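Local coordinates for protein beta-xylanase (Roseburia intestinalis L1-82, PDB 6SGF) that probably cleaves internal beta-1,4-xylosidic linkages in xylans as the full-length enzyme, to which this chain contributes the low-affinity xylan-binding module CBM86, at residues B[40-45]-B[104-109]; B[58-63]-B[123-128]. One frame throughout, in Å; residues are numbered along the deposited sequence.

Contact 1: residues B[40-45]-B[104-109]; sequences QVKWTL and IDAVGI. With XYP (beta-D-xylopyranose), chain H.
The indole of Trp43 presents the rim of its six-membered ring to the neighbouring strand, where CZ3 lies 3.8 Å from CG1 of Ile109. Ile109 N, Gly108 CA and Val107 O all sit close to the ring plane at the edge. Val41 CG1, from the same strand as the indole, stands 3.6 Å above the plane over the centre of one face. The ring of Trp30 also meets the indole, and Leu45 continues this apolar layer with CD1 against CG2 of Ile104. Strands 40-45 and 104-109 are antiparallel neighbours in a five-stranded sheet of the carbohydrate-binding module. Val41, Trp43, Val107 and Ile109 share the face turned to the second sheet, while Lys42, Thr44 and Ala106 point the other way. A nearly linear bond joins Trp43 N to Val107 O at 2.8 Å. Leu45 N approaches Asp105 O differently, at 3.1 Å and 38° out of the carbonyl plane. On the outward side the extended chain of Lys42 lies over Ala106, its CE packed tightly on CB at 3.4 Å. Lys42 NZ gives a hydrogen bond of 2.9 Å to a water, which donates in turn to Asp105 OD2 at 2.6 Å, so a water spans two opposite charges too far apart for a salt bridge; Tyr73 adds a cation-pi contact to the lysine. The extended chain of Gln40 carries its amide to the sugar, where NE2 donates almost straight to O2 of a xylose, 3.0 Å away, while OE1 is hydrogen-bonded to Lys71 NZ, which fixes the orientation of the amide in the glycan pocket.

Contact 2: residues B[58-63]-B[123-128]; sequences TFQVAD and LVSVTF. With CD (cadmium ion), chain N.
A classic beta bulge interrupts the antiparallel pairing of strands 58-62 and 123-128, with Val124 and Ser125 both set opposite Gln60. The carbonyl O of Gln60 receives both backbone N-H groups of the bulge: Val124 N binds it at 2.8 Å, and Ser125 N adds a weak bond at 3.3 Å. In return Gln60 N donates to Ser125 O. From there the ladder is regular, through the non-hydrogen-bonded pair Phe59 and Val126 to the hydrogen-bonded pair Thr58 and Thr127.

The extra residue turns the side chain of Val124 toward the other strand, where its two branches divide. CG1 packs against the amide end of Gln60, whose CG is anti to the backbone N (chi1 -177°) and whose chain runs on extended, the two side chains crossing. CG2 meets Ala62 CB at 3.9 Å. Gln60 OE1 also makes a weak hydrogen bond with Thr10 OG1 of the second subunit. A water on the Thr58 and Thr127 face donates to Thr58 O at 3.0 Å and is also hydrogen-bonded to Ser125 OG and Thr127 OG1, so one solvent molecule links both strands. The hydroxyl of Thr58 reaches beyond the pair to Thr95.

On the opposite face Phe59 and Val126 lie side by side, with Phe59 CD2 4.0 Å from Val126 CG2, while Leu123 CD1 approaches the ring edge near its plane. Past the end of the strand, Asp63 binds a cadmium ion through OD1 at 2.4 Å; OD2 stays farther off, so the carboxylate coordinates through one oxygen. Asp27 of the second subunit binds the same ion, which therefore bridges the two copies. The one-residue slip is that of a classic bulge, here in an antiparallel sheet of the module's beta-sandwich, with Phe59, Leu123 and Val126 turned to the core.

Contacts 1 and 2 lie in the two facing antiparallel sheets of the module, their centres about 12 Å apart. Along the chain their segments alternate, 40-45, 58-63, 104-109 and 123-128, so each step from contact 1 to contact 2 passes from one sheet to the other. Where the sheets meet, Leu45 CD1 packs on Phe128 CZ at 3.5 Å, and Phe59 CE2 comes within 3.9 Å of Val107 CB. These apolar side chains form a shared core of the beta-sandwich. Contact 1 carries part of the glycan pocket on its outer side, whereas contact 2 turns its outer side partly toward the second subunit.

Contact 1: residues B[40-45]-B[104-109]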
loop_
_atom_site.group_PDB
_atom_site.type_symbol
_atom_site.label_atom_id
_atom_site.label_comp_id
_atom_site.label_asym_id
_atom_site.label_seq_id
_atom_site.Cartn_x
_atom_site.Cartn_y
_atom_site.Cartn_z
ATOM N N GLN B 40 -0.663 -22.042 -1.726
ATOM C CA GLN B 40 -0.308 -20.895 -0.907
ATOM C C GLN B 40 0.930 -20.193 -1.466
ATOM O O GLN B 40 1.657 -20.720 -2.329
ATOM C CB GLN B 40 -0.060 -21.312 0.537
ATOM C CG GLN B 40 1.171 -22.164 0.658
ATOM C CD GLN B 40 1.349 -22.719 2.054
ATOM O OE1 GLN B 40 1.489 -21.975 3.029
ATOM N NE2 GLN B 40 1.337 -24.027 2.155
ATOM N N VAL B 41 1.163 -18.985 -0.938
ATOM C CA VAL B 41 2.347 -18.190 -1.246
ATOM C C VAL B 41 2.953 -17.748 0.068
ATOM O O VAL B 41 2.232 -17.496 1.042
ATOM C CB VAL B 41 2.022 -16.961 -2.118
ATOM C CG1 VAL B 41 3.294 -16.177 -2.460
ATOM C CG2 VAL B 41 1.330 -17.381 -3.367
ATOM N N LYS B 42 4.272 -17.694 0.111
ATOM C CA LYS B 42 5.013 -17.203 1.259
ATOM C C LYS B 42 5.904 -16.065 0.784
ATOM O O LYS B 42 6.619 -16.228 -0.200
ATOM C CB LYS B 42 5.858 -18.307 1.889
ATOM C CG LYS B 42 6.792 -17.790 2.968
ATOM C CD LYS B 42 7.670 -18.932 3.532
ATOM C CE LYS B 42 8.593 -18.442 4.603
ATOM N NZ LYS B 42 9.454 -19.536 5.172
ATOM N N TRP B 43 5.830 -14.907 1.452
ATOM C CA TRP B 43 6.654 -13.758 1.111
ATOM C C TRP B 43 7.626 -13.418 2.241
ATOM O O TRP B 43 7.233 -13.365 3.411
ATOM C CB TRP B 43 5.820 -12.512 0.850
ATOM C CG TRP B 43 4.898 -12.486 -0.298
ATOM C CD1 TRP B 43 5.152 -12.001 -1.550
ATOM C CD2 TRP B 43 3.533 -12.888 -0.285
ATOM N NE1 TRP B 43 4.015 -12.111 -2.336
ATOM C CE2 TRP B 43 3.010 -12.641 -1.575
ATOM C CE3 TRP B 43 2.700 -13.454 0.690
ATOM C CZ2 TRP B 43 1.699 -12.915 -1.902
ATOM C CZ3 TRP B 43 1.400 -13.738 0.358
ATOM C CH2 TRP B 43 0.903 -13.462 -0.924
ATOM N N THR B 44 8.862 -13.081 1.875
ATOM C CA THR B 44 9.853 -12.608 2.821
ATOM C C THR B 44 9.698 -11.111 3.058
ATOM O O THR B 44 9.403 -10.342 2.136
ATOM C CB THR B 44 11.273 -12.890 2.303
ATOM O OG1 THR B 44 11.395 -14.273 1.924
ATOM C CG2 THR B 44 12.304 -12.563 3.411
ATOM N N LEU B 45 9.895 -10.705 4.305
ATOM C CA LEU B 45 9.849 -9.289 4.639
ATOM C C LEU B 45 11.191 -8.639 4.307
ATOM O O LEU B 45 12.231 -9.292 4.374
ATOM C CB LEU B 45 9.529 -9.111 6.111
ATOM C CG LEU B 45 8.180 -9.643 6.620
ATOM C CD1 LEU B 45 8.095 -9.226 8.090
ATOM C CD2 LEU B 45 7.037 -9.109 5.761
ATOM N N ILE B 104 9.712 -12.241 13.141
ATOM C CA ILE B 104 8.842 -12.467 11.994
ATOM C C ILE B 104 9.704 -12.301 10.760
ATOM O O ILE B 104 10.233 -11.216 10.517
ATOM C CB ILE B 104 7.658 -11.489 11.965
ATOM C CG1 ILE B 104 6.829 -11.621 13.235
ATOM C CG2 ILE B 104 6.827 -11.727 10.671
ATOM C CD1 ILE B 104 5.851 -10.480 13.439
ATOM N N ASP B 105 9.826 -13.360 9.966
ATOM C CA ASP B 105 10.627 -13.311 8.754
ATOM C C ASP B 105 9.782 -13.351 7.488
ATOM O O ASP B 105 10.289 -13.010 6.410
ATOM C CB ASP B 105 11.623 -14.486 8.713
ATOM C CG ASP B 105 10.937 -15.864 8.767
ATOM O OD1 ASP B 105 9.953 -16.034 9.513
ATOM O OD2 ASP B 105 11.399 -16.796 8.079
ATOM N N ALA B 106 8.510 -13.722 7.585
ATOM C CA ALA B 106 7.694 -13.913 6.392
ATOM C C ALA B 106 6.217 -13.899 6.766
ATOM O O ALA B 106 5.852 -14.042 7.934
ATOM C CB ALA B 106 8.032 -15.228 5.682
ATOM N N VAL B 107 5.373 -13.742 5.735
ATOM C CA VAL B 107 3.922 -13.876 5.834
ATOM C C VAL B 107 3.432 -14.720 4.662
ATOM O O VAL B 107 4.159 -14.971 3.700
ATOM C CB VAL B 107 3.212 -12.508 5.849
ATOM C CG1 VAL B 107 3.672 -11.701 7.080
ATOM C CG2 VAL B 107 3.446 -11.763 4.558
ATOM N N GLY B 108 2.193 -15.202 4.766
ATOM C CA GLY B 108 1.652 -16.044 3.723
ATOM C C GLY B 108 0.139 -15.952 3.612
ATOM O O GLY B 108 -0.556 -15.514 4.540
ATOM N N ILE B 109 -0.350 -16.373 2.446
ATOM C CA ILE B 109 -1.769 -16.512 2.152
ATOM C C ILE B 109 -1.966 -17.900 1.566
ATOM O O ILE B 109 -1.169 -18.327 0.722
ATOM C CB ILE B 109 -2.284 -15.448 1.169
ATOM C CG1 ILE B 109 -2.151 -14.054 1.783
ATOM C CG2 ILE B 109 -3.739 -15.814 0.758
ATOM C CD1 ILE B 109 -2.597 -12.915 0.796
HETATM C C1 XYP H . 0.207 -27.444 4.277
HETATM C C2 XYP H . 0.012 -26.025 4.813
HETATM C C3 XYP H . -0.708 -26.077 6.116
HETATM C C4 XYP H . -1.940 -26.950 6.061
HETATM C C5 XYP H . -1.668 -28.357 5.509
HETATM O O2 XYP H . 1.290 -25.387 4.869
HETATM O O3 XYP H . -1.095 -24.716 6.461
HETATM O O4 XYP H . -2.438 -27.036 7.406
HETATM O O5 XYP H . -1.093 -28.172 4.175
HETATM O O HOH W 1 10.030 -18.966 7.983
#

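Contact 2: residues B[58-63]-B[123-128]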
loop_
_atom_site.group_PDB
_atom_site.type_symbol
_atom_site.label_atom_id
_atom_site.label_comp_id
_atom_site.label_asym_id
_atom_site.label_seq_id
_atom_site.Cartn_x
_atom_site.Cartn_y
_atom_site.Cartn_z
ATOM N N THR B 58 -1.771 -6.678 9.842
ATOM C CA THR B 58 -2.978 -6.474 9.059
ATOM C C THR B 58 -2.682 -6.680 7.575
ATOM O O THR B 58 -1.814 -6.011 7.009
ATOM C CB THR B 58 -3.558 -5.085 9.311
ATOM O OG1 THR B 58 -3.878 -4.966 10.700
ATOM C CG2 THR B 58 -4.837 -4.887 8.490
ATOM N N PHE B 59 -3.401 -7.608 6.965
ATOM C CA PHE B 59 -3.293 -7.900 5.547
ATOM C C PHE B 59 -4.409 -7.157 4.833
ATOM O O PHE B 59 -5.586 -7.323 5.183
ATOM C CB PHE B 59 -3.434 -9.394 5.244
ATOM C CG PHE B 59 -2.395 -10.268 5.879
ATOM C CD1 PHE B 59 -2.339 -10.431 7.263
ATOM C CD2 PHE B 59 -1.504 -10.947 5.096
ATOM C CE1 PHE B 59 -1.404 -11.274 7.849
ATOM C CE2 PHE B 59 -0.594 -11.795 5.644
ATOM C CZ PHE B 59 -0.531 -11.959 7.043
ATOM N N GLN B 60 -4.051 -6.363 3.838
ATOM C CA GLN B 60 -5.019 -5.712 2.970
ATOM C C GLN B 60 -5.084 -6.452 1.641
ATOM O O GLN B 60 -4.048 -6.671 0.991
ATOM C CB GLN B 60 -4.651 -4.246 2.742
ATOM C CG GLN B 60 -5.669 -3.475 1.897
ATOM C CD GLN B 60 -5.335 -1.977 1.766
ATOM O OE1 GLN B 60 -4.238 -1.523 2.100
ATOM N NE2 GLN B 60 -6.280 -1.227 1.275
ATOM N N VAL B 61 -6.303 -6.825 1.244
ATOM C CA VAL B 61 -6.555 -7.572 0.022
ATOM C C VAL B 61 -7.581 -6.847 -0.847
ATOM O O VAL B 61 -8.294 -5.939 -0.407
ATOM C CB VAL B 61 -7.010 -9.014 0.310
ATOM C CG1 VAL B 61 -5.959 -9.762 1.104
ATOM C CG2 VAL B 61 -8.324 -9.027 1.014
ATOM N N ALA B 62 -7.651 -7.281 -2.106
ATOM C CA ALA B 62 -8.607 -6.737 -3.064
ATOM C C ALA B 62 -9.042 -7.861 -3.994
ATOM O O ALA B 62 -8.332 -8.841 -4.174
ATOM C CB ALA B 62 -8.001 -5.552 -3.837
ATOM N N ASP B 63 -10.231 -7.711 -4.568
ATOM C CA ASP B 63 -10.780 -8.671 -5.530
ATOM C C ASP B 63 -10.766 -10.100 -4.982
ATOM O O ASP B 63 -10.457 -11.065 -5.688
ATOM C CB ASP B 63 -10.046 -8.585 -6.858
ATOM C CG ASP B 63 -10.522 -7.418 -7.686
ATOM O OD1 ASP B 63 -11.730 -7.113 -7.617
ATOM O OD2 ASP B 63 -9.677 -6.835 -8.363
ATOM N N LEU B 123 -3.158 -9.346 -3.107
ATOM C CA LEU B 123 -2.582 -8.784 -1.894
ATOM C C LEU B 123 -2.131 -7.365 -2.191
ATOM O O LEU B 123 -1.331 -7.155 -3.105
ATOM C CB LEU B 123 -1.408 -9.624 -1.379
ATOM C CG LEU B 123 -0.670 -9.012 -0.184
ATOM C CD1 LEU B 123 -1.484 -9.006 1.084
ATOM C CD2 LEU B 123 0.653 -9.689 0.071
ATOM N N VAL B 124 -2.605 -6.415 -1.384
ATOM C CA VAL B 124 -2.293 -4.993 -1.506
ATOM C C VAL B 124 -1.142 -4.595 -0.606
ATOM O O VAL B 124 -0.201 -3.921 -1.035
ATOM C CB VAL B 124 -3.558 -4.160 -1.174
ATOM C CG1 VAL B 124 -3.252 -2.658 -1.169
ATOM C CG2 VAL B 124 -4.703 -4.550 -2.108
ATOM N N SER B 125 -1.203 -4.972 0.666
ATOM C CA SER B 125 -0.191 -4.532 1.602
ATOM C C SER B 125 -0.281 -5.381 2.854
ATOM O O SER B 125 -1.311 -6.005 3.116
ATOM C CB SER B 125 -0.375 -3.066 1.963
ATOM O OG SER B 125 -1.559 -2.860 2.708
ATOM N N VAL B 126 0.796 -5.355 3.629
ATOM C CA VAL B 126 0.842 -5.946 4.962
ATOM C C VAL B 126 1.430 -4.919 5.917
ATOM O O VAL B 126 2.464 -4.312 5.623
ATOM C CB VAL B 126 1.667 -7.243 4.987
ATOM C CG1 VAL B 126 1.617 -7.853 6.407
ATOM C CG2 VAL B 126 1.140 -8.230 3.932
ATOM N N THR B 127 0.740 -4.696 7.031
ATOM C CA THR B 127 1.100 -3.681 8.013
ATOM C C THR B 127 1.393 -4.325 9.360
ATOM O O THR B 127 0.597 -5.126 9.842
ATOM C CB THR B 127 -0.036 -2.672 8.204
ATOM O OG1 THR B 127 -0.238 -1.909 6.993
ATOM C CG2 THR B 127 0.330 -1.755 9.376
ATOM N N PHE B 128 2.528 -3.971 9.958
ATOM C CA PHE B 128 2.905 -4.405 11.300
ATOM C C PHE B 128 2.770 -3.231 12.247
ATOM O O PHE B 128 3.468 -2.224 12.084
ATOM C CB PHE B 128 4.331 -4.921 11.298
ATOM C CG PHE B 128 4.500 -6.133 10.438
ATOM C CD1 PHE B 128 4.625 -6.009 9.072
ATOM C CD2 PHE B 128 4.482 -7.385 11.002
ATOM C CE1 PHE B 128 4.751 -7.124 8.278
ATOM C CE2 PHE B 128 4.624 -8.518 10.208
ATOM C CZ PHE B 128 4.737 -8.378 8.842
HETATM CD CD CD N . -12.960 -5.294 -8.499
HETATM O O HOH W 2 -1.959 -3.484 5.425
HETATM O O HOH W 3 -1.549 -3.928 11.816
HETATM O O HOH W 4 -13.218 -4.795 -6.919
#